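Local coordinates for protein taurine:2-oxoglutarate aminotransferase (Bifidobacterium kashiwanohense PV20-2, PDB 6JIX) that probably transfers the amino group of taurine to 2-oxoglutarate as a class-III, pyridoxal 5'-phosphate-dependent aminotransferase, at residues S138-H144 and I216-S220; S151-G155 and S167-H173. The contacts are given in a common frame with arbitrary orientation. Numbering follows the deposited sequence.

Overall arrangement
Both contacts lie toward one end of the seven-stranded mixed sheet that carries the cofactor site, across neighbouring strands 213-219, 135-139 and 171-174, their centres about 10 Å apart. Interaction 1 joins the ends of parallel strands 213-219 and 135-139 and reaches the pyridoxal 5'-phosphate through Tyr-143, His-144 and Glu-219. Interaction 2 packs the end of helix 148-153 against strand 171-174, at one edge of the sheet. Two probable hydrogen bonds tie them together: His-144 N to Ser-154 OG (2.7 Å) and Ser-138 OG to Ala-153 O (2.7 Å). Tyr-140 CE1 also packs 3.4 Å from His-173 CB. Interaction 2 thereby borders the cofactor-lining loop; the Ser-154 side chain lies about 7 Å from the cofactor.

Interaction 1: residues S138-H144 and I216-S220; sequences SCYRSYH and ILMES. With PLP (pyridoxal-5'-phosphate), chain G.
Segment 216-220 is the C-terminal end of strand 213-219, extended through Glu-219; segment 138-144 leaves strand 135-139 after Cys-139 and turns toward the cofactor through an inverse gamma turn centred on Arg-141. The strands run parallel, with the CA atoms of Ser-138 and Leu-217 5.0 Å apart. At Leu-217 the carbonyl meets Ser-138 through a CA-H...O contact (Ser-138 CA to Leu-217 O, 3.4 Å), and a water spans the splaying strands: it donates to Leu-217 O (2.7 Å), accepts from Cys-139 N (2.8 Å) and bonds His-144 NE2 (2.9 Å). The Leu-217 side chain (chi1 t, chi2 p) lies over one face of the His-144 imidazole, with Leu-217 CG 3.9 Å from the ring centroid in a CH-pi contact. Met-218 turns to the other face of the sheet, its CB 3.9 Å from Cys-139 SG, where helix 234-245 covers it. Glu-219 (chi1 m, chi2 t) extends to the loop: Tyr-143 N donates to Glu-219 OE2 (3.2 Å, 160°), while Glu-219 OE1 is bonded by Gly-223 N and lies 3.1 Å from PLP C2A. Within the loop Ser-142 OG donates to Cys-139 O (2.7 Å) and also hydrogen-bonds Gly-155 N. His-144 (chi1 m) hydrogen-bonds through ND1 to Asp-252, another residue of the cofactor pocket. Tyr-143 O comes within 3.3 Å of PLP C2 and His-144 C within 3.5 Å of PLP C6. Cofactor-lining loops at the C-terminal ends of parallel strands are characteristic of the large domain of fold-type I PLP-dependent aminotransferases.

Interaction 2: residues S151-G155 and S167-H173; sequences SNASG and SAPGFVH
Helix 148-153 ends within segment 151-155, and its last residues face segment 167-173, a loop (167-170) followed by the first residues of strand 171-174. Ser-151 O accepts a weak hydrogen bond from Ser-154 N (3.1 Å), in the last turn of the helix. Asn-152, with the largest area covered by the other segment, points its CA-to-CB bond toward segment 167-173, chi1 near -91°. Asn-152 OD1 accepts from Ala-168 N (3.0 Å, 154°). The amide ND2 is held by Ile-148 O of its own helix and packs against a methyl group (Asn-152 ND2 to Ala-168 CB, 3.7 Å). Chi1 m sets the Phe-171 ring against Asn-152 CB, 4.0 Å from the centroid and 15° off the normal, a CH-pi contact. The m rotamer of His-173 likewise brings His-173 NE2 to Asn-152 O in a weak, bent hydrogen bond (2.8 Å, 122°). In the fold-type I large domain of this class-III aminotransferase, this docks the helix that follows strand 135-139 onto the adjacent parallel strand 171-174, an edge strand of the seven-stranded sheet. Ala-153 adds an apolar contact, its CB 3.8 Å from Phe-171 CE1. Ser-154 leaves helical geometry (phi/psi -74/144); its CA-to-CB bond points away from segment 167-173, and OG hydrogen-bonds His-144 N. Gly-155 CA lies 4.5 Å from His-173 CD2. Ile-148 of the second subunit also packs on Phe-171.

Interaction 1: residues S138-H144 and I216-S220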
ATOM      1  N   SER A 138      21.357   0.087   3.972  1.00 22.13           N
ATOM      2  CA  SER A 138      20.461  -0.611   4.887  1.00 23.06           C
ATOM      3  C   SER A 138      21.081  -1.938   5.294  1.00 25.50           C
ATOM      4  O   SER A 138      22.022  -2.430   4.658  1.00 28.05           O
ATOM      5  CB  SER A 138      19.073  -0.831   4.281  1.00 22.04           C
ATOM      6  OG  SER A 138      19.162  -1.350   2.975  1.00 26.20           O
ATOM      7  N   CYS A 139      20.525  -2.523   6.355  1.00 21.72           N
ATOM      8  CA  CYS A 139      21.134  -3.689   6.979  1.00 23.83           C
ATOM      9  C   CYS A 139      20.737  -4.966   6.257  1.00 26.27           C
ATOM     10  O   CYS A 139      19.598  -5.109   5.798  1.00 27.62           O
ATOM     11  CB  CYS A 139      20.720  -3.801   8.442  1.00 25.36           C
ATOM     12  SG  CYS A 139      20.948  -2.326   9.403  1.00 31.30           S
ATOM     13  N   TYR A 140      21.684  -5.907   6.189  1.00 24.31           N
ATOM     14  CA  TYR A 140      21.388  -7.242   5.673  1.00 26.34           C
ATOM     15  C   TYR A 140      20.362  -7.960   6.548  1.00 29.28           C
ATOM     16  O   TYR A 140      19.491  -8.673   6.037  1.00 27.92           O
ATOM     17  CB  TYR A 140      22.673  -8.069   5.583  1.00 22.64           C
ATOM     18  CG  TYR A 140      23.459  -7.902   4.302  1.00 23.77           C
ATOM     19  CD1 TYR A 140      22.891  -8.187   3.069  1.00 27.08           C
ATOM     20  CD2 TYR A 140      24.782  -7.468   4.322  1.00 24.18           C
ATOM     21  CE1 TYR A 140      23.627  -8.032   1.881  1.00 27.97           C
ATOM     22  CE2 TYR A 140      25.523  -7.318   3.145  1.00 20.80           C
ATOM     23  CZ  TYR A 140      24.946  -7.604   1.930  1.00 23.86           C
ATOM     24  OH  TYR A 140      25.675  -7.455   0.759  1.00 23.15           O
ATOM     25  N   ARG A 141      20.442  -7.781   7.869  1.00 29.00           N
ATOM     26  CA  ARG A 141      19.481  -8.390   8.793  1.00 29.13           C
ATOM     27  C   ARG A 141      18.349  -7.396   9.025  1.00 30.77           C
ATOM     28  O   ARG A 141      18.282  -6.690  10.037  1.00 32.15           O
ATOM     29  CB  ARG A 141      20.158  -8.774  10.099  1.00 26.56           C
ATOM     30  CG  ARG A 141      20.846 -10.121  10.118  1.00 30.13           C
ATOM     31  CD  ARG A 141      21.857 -10.162  11.268  1.00 31.86           C
ATOM     32  NE  ARG A 141      22.536 -11.448  11.401  1.00 35.38           N
ATOM     33  CZ  ARG A 141      23.811 -11.587  11.750  1.00 33.11           C
ATOM     34  NH1 ARG A 141      24.548 -10.519  12.006  1.00 31.26           N
ATOM     35  NH2 ARG A 141      24.345 -12.798  11.854  1.00 39.35           N
ATOM     36  N   SER A 142      17.421  -7.368   8.075  1.00 28.89           N
ATOM     37  CA  SER A 142      16.338  -6.394   8.118  1.00 30.69           C
ATOM     38  C   SER A 142      15.258  -6.790   7.125  1.00 28.06           C
ATOM     39  O   SER A 142      15.520  -7.499   6.141  1.00 23.38           O
ATOM     40  CB  SER A 142      16.849  -4.976   7.805  1.00 33.87           C
ATOM     41  OG  SER A 142      16.951  -4.739   6.404  1.00 29.48           O
ATOM     42  N   TYR A 143      14.036  -6.341   7.409  1.00 26.26           N
ATOM     43  CA  TYR A 143      12.924  -6.412   6.468  1.00 26.73           C
ATOM     44  C   TYR A 143      12.192  -5.078   6.462  1.00 28.73           C
ATOM     45  O   TYR A 143      11.852  -4.548   7.529  1.00 27.15           O
ATOM     46  CB  TYR A 143      11.949  -7.541   6.813  1.00 28.49           C
ATOM     47  CG  TYR A 143      10.802  -7.662   5.830  1.00 31.38           C
ATOM     48  CD1 TYR A 143      11.010  -8.165   4.549  1.00 28.71           C
ATOM     49  CD2 TYR A 143       9.507  -7.259   6.177  1.00 27.52           C
ATOM     50  CE1 TYR A 143       9.958  -8.282   3.632  1.00 28.84           C
ATOM     51  CE2 TYR A 143       8.446  -7.373   5.272  1.00 27.37           C
ATOM     52  CZ  TYR A 143       8.674  -7.886   3.991  1.00 31.28           C
ATOM     53  OH  TYR A 143       7.628  -7.996   3.075  1.00 26.96           O
ATOM     54  N   HIS A 144      11.948  -4.543   5.255  1.00 30.57           N
ATOM     55  CA  HIS A 144      11.296  -3.247   5.082  1.00 30.30           C
ATOM     56  C   HIS A 144      10.098  -3.257   4.145  1.00 27.51           C
ATOM     57  O   HIS A 144       9.573  -2.185   3.829  1.00 27.02           O
ATOM     58  CB  HIS A 144      12.301  -2.207   4.572  1.00 29.33           C
ATOM     59  CG  HIS A 144      13.434  -1.960   5.515  1.00 29.14           C
ATOM     60  ND1 HIS A 144      13.283  -1.253   6.688  1.00 25.76           N
ATOM     61  CD2 HIS A 144      14.736  -2.337   5.464  1.00 30.10           C
ATOM     62  CE1 HIS A 144      14.447  -1.193   7.313  1.00 25.29           C
ATOM     63  NE2 HIS A 144      15.346  -1.837   6.588  1.00 25.29           N
ATOM     64  N   ILE A 216      20.722   6.327   5.656  1.00 20.18           N
ATOM     65  CA  ILE A 216      20.861   5.006   6.231  1.00 18.29           C
ATOM     66  C   ILE A 216      19.497   4.634   6.788  1.00 24.80           C
ATOM     67  O   ILE A 216      18.923   5.375   7.600  1.00 23.25           O
ATOM     68  CB  ILE A 216      21.932   4.984   7.327  1.00 22.49           C
ATOM     69  CG1 ILE A 216      23.322   5.139   6.715  1.00 23.29           C
ATOM     70  CG2 ILE A 216      21.841   3.691   8.140  1.00 23.92           C
ATOM     71  CD1 ILE A 216      24.414   5.065   7.754  1.00 18.54           C
ATOM     72  N   LEU A 217      18.967   3.497   6.348  1.00 22.55           N
ATOM     73  CA  LEU A 217      17.646   3.050   6.760  1.00 21.36           C
ATOM     74  C   LEU A 217      17.779   1.791   7.613  1.00 23.72           C
ATOM     75  O   LEU A 217      18.319   0.778   7.152  1.00 25.28           O
ATOM     76  CB  LEU A 217      16.774   2.793   5.529  1.00 19.09           C
ATOM     77  CG  LEU A 217      15.527   1.920   5.668  1.00 21.35           C
ATOM     78  CD1 LEU A 217      14.478   2.581   6.569  1.00 18.68           C
ATOM     79  CD2 LEU A 217      14.964   1.659   4.292  1.00 21.26           C
ATOM     80  N   MET A 218      17.304   1.854   8.856  1.00 24.27           N
ATOM     81  CA  MET A 218      17.385   0.690   9.733  1.00 30.11           C
ATOM     82  C   MET A 218      16.157   0.600  10.619  1.00 21.82           C
ATOM     83  O   MET A 218      15.613   1.620  11.045  1.00 26.41           O
ATOM     84  CB  MET A 218      18.685   0.620  10.565  1.00 29.07           C
ATOM     85  CG  MET A 218      19.323   1.886  10.970  1.00 28.12           C
ATOM     86  SD  MET A 218      21.107   1.616  11.238  1.00 40.60           S
ATOM     87  CE  MET A 218      21.185   0.230  12.368  1.00 39.41           C
ATOM     88  N   GLU A 219      15.678  -0.631  10.806  1.00 23.20           N
ATOM     89  CA  GLU A 219      14.729  -0.917  11.877  1.00 26.12           C
ATOM     90  C   GLU A 219      15.307  -0.491  13.215  1.00 28.19           C
ATOM     91  O   GLU A 219      16.433  -0.874  13.575  1.00 29.51           O
ATOM     92  CB  GLU A 219      14.413  -2.412  11.937  1.00 24.62           C
ATOM     93  CG  GLU A 219      13.537  -2.967  10.847  1.00 26.23           C
ATOM     94  CD  GLU A 219      13.395  -4.489  10.941  1.00 26.69           C
ATOM     95  OE1 GLU A 219      12.405  -4.951  11.557  1.00 25.82           O
ATOM     96  OE2 GLU A 219      14.260  -5.218  10.400  1.00 25.89           O
ATOM     97  N   SER A 220      14.510   0.256  13.983  1.00 28.31           N
ATOM     98  CA  SER A 220      14.977   0.711  15.295  1.00 32.66           C
ATOM     99  C   SER A 220      15.536  -0.458  16.103  1.00 31.04           C
ATOM    100  O   SER A 220      16.677  -0.414  16.581  1.00 32.38           O
ATOM    101  CB  SER A 220      13.833   1.396  16.052  1.00 27.08           C
ATOM    102  OG  SER A 220      13.418   2.605  15.421  1.00 28.31           O
TER
HETATM  103  N1  PLP G 503       9.068  -2.780   8.127  1.00 29.01           N
HETATM  104  C2  PLP G 503       9.070  -3.677   9.117  1.00 28.05           C
HETATM  105  C2A PLP G 503      10.005  -3.519  10.304  1.00 27.30           C
HETATM  106  C3  PLP G 503       8.200  -4.795   9.077  1.00 24.86           C
HETATM  107  O3  PLP G 503       8.182  -5.741  10.084  1.00 29.07           O
HETATM  108  C4  PLP G 503       7.338  -4.956   8.015  1.00 29.01           C
HETATM  109  C4A PLP G 503       6.393  -6.194   8.005  1.00 32.02           C
HETATM  110  O4A PLP G 503       6.710  -7.224   8.601  1.00 31.04           O
HETATM  111  C5  PLP G 503       7.369  -3.971   6.981  1.00 27.70           C
HETATM  112  C6  PLP G 503       8.246  -2.881   7.067  1.00 23.38           C
HETATM  113  C5A PLP G 503       6.398  -4.111   5.752  1.00 29.15           C
HETATM  114  O4P PLP G 503       5.158  -3.665   6.198  1.00 28.14           O
HETATM  115  P   PLP G 503       3.818  -3.999   5.336  1.00 27.70           P
HETATM  116  O1P PLP G 503       2.671  -3.258   5.869  1.00 25.99           O
HETATM  117  O2P PLP G 503       3.929  -3.502   3.949  1.00 29.83           O
HETATM  118  O3P PLP G 503       3.580  -5.664   5.335  1.00 25.02           O
HETATM  119  O   HOH W   1      18.046  -1.867   7.559  1.00 17.98           O

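Interaction 2: residues S151-G155 and S167-H173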
ATOM      1  N   SER A 151      11.822  -3.799  -0.974  1.00 31.66           N
ATOM      2  CA  SER A 151      12.436  -5.122  -0.974  1.00 30.55           C
ATOM      3  C   SER A 151      13.907  -5.049  -1.354  1.00 33.35           C
ATOM      4  O   SER A 151      14.723  -5.798  -0.806  1.00 34.19           O
ATOM      5  CB  SER A 151      11.683  -6.063  -1.917  1.00 31.42           C
ATOM      6  OG  SER A 151      12.067  -7.410  -1.691  1.00 30.72           O
ATOM      7  N   ASN A 152      14.271  -4.152  -2.280  1.00 33.71           N
ATOM      8  CA  ASN A 152      15.688  -3.927  -2.540  1.00 32.12           C
ATOM      9  C   ASN A 152      16.381  -3.389  -1.294  1.00 30.83           C
ATOM     10  O   ASN A 152      17.540  -3.731  -1.019  1.00 31.79           O
ATOM     11  CB  ASN A 152      15.876  -2.976  -3.723  1.00 29.38           C
ATOM     12  CG  ASN A 152      15.986  -3.707  -5.042  1.00 29.17           C
ATOM     13  OD1 ASN A 152      17.059  -4.193  -5.430  1.00 30.37           O
ATOM     14  ND2 ASN A 152      14.873  -3.794  -5.742  1.00 30.96           N
ATOM     15  N   ALA A 153      15.682  -2.562  -0.511  1.00 28.69           N
ATOM     16  CA  ALA A 153      16.265  -2.075   0.731  1.00 30.81           C
ATOM     17  C   ALA A 153      16.309  -3.152   1.810  1.00 33.42           C
ATOM     18  O   ALA A 153      17.149  -3.073   2.716  1.00 34.01           O
ATOM     19  CB  ALA A 153      15.491  -0.856   1.237  1.00 29.17           C
ATOM     20  N   SER A 154      15.448  -4.166   1.721  1.00 35.94           N
ATOM     21  CA  SER A 154      15.401  -5.217   2.731  1.00 31.71           C
ATOM     22  C   SER A 154      16.590  -6.161   2.609  1.00 31.70           C
ATOM     23  O   SER A 154      17.061  -6.459   1.503  1.00 32.50           O
ATOM     24  CB  SER A 154      14.099  -5.998   2.614  1.00 27.37           C
ATOM     25  OG  SER A 154      13.029  -5.133   2.908  1.00 29.45           O
ATOM     26  N   GLY A 155      17.071  -6.632   3.759  1.00 30.64           N
ATOM     27  CA  GLY A 155      18.207  -7.539   3.810  1.00 27.99           C
ATOM     28  C   GLY A 155      17.897  -9.013   3.625  1.00 30.44           C
ATOM     29  O   GLY A 155      18.669  -9.729   2.966  1.00 37.39           O
ATOM     30  N   SER A 167      19.057  -5.826  -9.506  1.00 31.36           N
ATOM     31  CA  SER A 167      18.912  -5.017  -8.302  1.00 35.79           C
ATOM     32  C   SER A 167      18.676  -3.570  -8.694  1.00 37.62           C
ATOM     33  O   SER A 167      19.313  -3.058  -9.617  1.00 40.91           O
ATOM     34  CB  SER A 167      20.170  -5.082  -7.440  1.00 33.26           C
ATOM     35  OG  SER A 167      20.760  -6.364  -7.496  1.00 45.35           O
ATOM     36  N   ALA A 168      17.793  -2.892  -7.974  1.00 36.37           N
ATOM     37  CA  ALA A 168      17.600  -1.482  -8.261  1.00 40.56           C
ATOM     38  C   ALA A 168      18.838  -0.714  -7.795  1.00 40.54           C
ATOM     39  O   ALA A 168      19.382  -1.005  -6.724  1.00 37.94           O
ATOM     40  CB  ALA A 168      16.333  -0.960  -7.585  1.00 30.50           C
ATOM     41  N   PRO A 169      19.304   0.273  -8.562  1.00 37.14           N
ATOM     42  CA  PRO A 169      20.576   0.921  -8.224  1.00 38.21           C
ATOM     43  C   PRO A 169      20.482   1.757  -6.954  1.00 33.46           C
ATOM     44  O   PRO A 169      19.424   2.278  -6.586  1.00 33.55           O
ATOM     45  CB  PRO A 169      20.872   1.802  -9.448  1.00 38.28           C
ATOM     46  CG  PRO A 169      19.883   1.393 -10.495  1.00 35.43           C
ATOM     47  CD  PRO A 169      18.691   0.866  -9.757  1.00 36.68           C
ATOM     48  N   GLY A 170      21.622   1.899  -6.294  1.00 34.78           N
ATOM     49  CA  GLY A 170      21.708   2.782  -5.155  1.00 29.99           C
ATOM     50  C   GLY A 170      21.331   2.157  -3.840  1.00 27.80           C
ATOM     51  O   GLY A 170      21.074   2.888  -2.879  1.00 29.63           O
ATOM     52  N   PHE A 171      21.282   0.832  -3.766  1.00 24.60           N
ATOM     53  CA  PHE A 171      20.929   0.129  -2.539  1.00 25.17           C
ATOM     54  C   PHE A 171      22.139  -0.679  -2.076  1.00 25.90           C
ATOM     55  O   PHE A 171      22.393  -1.772  -2.593  1.00 29.01           O
ATOM     56  CB  PHE A 171      19.713  -0.758  -2.758  1.00 23.22           C
ATOM     57  CG  PHE A 171      18.437   0.003  -2.859  1.00 29.27           C
ATOM     58  CD1 PHE A 171      17.757   0.393  -1.709  1.00 23.19           C
ATOM     59  CD2 PHE A 171      17.914   0.347  -4.113  1.00 31.78           C
ATOM     60  CE1 PHE A 171      16.575   1.109  -1.806  1.00 28.99           C
ATOM     61  CE2 PHE A 171      16.730   1.069  -4.223  1.00 27.96           C
ATOM     62  CZ  PHE A 171      16.055   1.449  -3.077  1.00 26.81           C
ATOM     63  N   VAL A 172      22.856  -0.144  -1.084  1.00 20.74           N
ATOM     64  CA  VAL A 172      24.041  -0.769  -0.512  1.00 21.44           C
ATOM     65  C   VAL A 172      23.685  -1.369   0.842  1.00 25.62           C
ATOM     66  O   VAL A 172      23.107  -0.690   1.704  1.00 25.02           O
ATOM     67  CB  VAL A 172      25.186   0.246  -0.359  1.00 22.34           C
ATOM     68  CG1 VAL A 172      26.481  -0.478   0.003  1.00 23.04           C
ATOM     69  CG2 VAL A 172      25.361   1.037  -1.618  1.00 18.48           C
ATOM     70  N   HIS A 173      24.066  -2.627   1.051  1.00 24.00           N
ATOM     71  CA  HIS A 173      23.743  -3.347   2.271  1.00 21.54           C
ATOM     72  C   HIS A 173      24.978  -3.504   3.141  1.00 21.72           C
ATOM     73  O   HIS A 173      26.063  -3.819   2.642  1.00 21.23           O
ATOM     74  CB  HIS A 173      23.140  -4.709   1.935  1.00 20.03           C
ATOM     75  CG  HIS A 173      21.820  -4.604   1.247  1.00 25.84           C
ATOM     76  ND1 HIS A 173      21.681  -4.697  -0.122  1.00 28.68           N
ATOM     77  CD2 HIS A 173      20.579  -4.358   1.734  1.00 25.79           C
ATOM     78  CE1 HIS A 173      20.409  -4.539  -0.447  1.00 25.65           C
ATOM     79  NE2 HIS A 173      19.720  -4.333   0.661  1.00 28.73           N
TER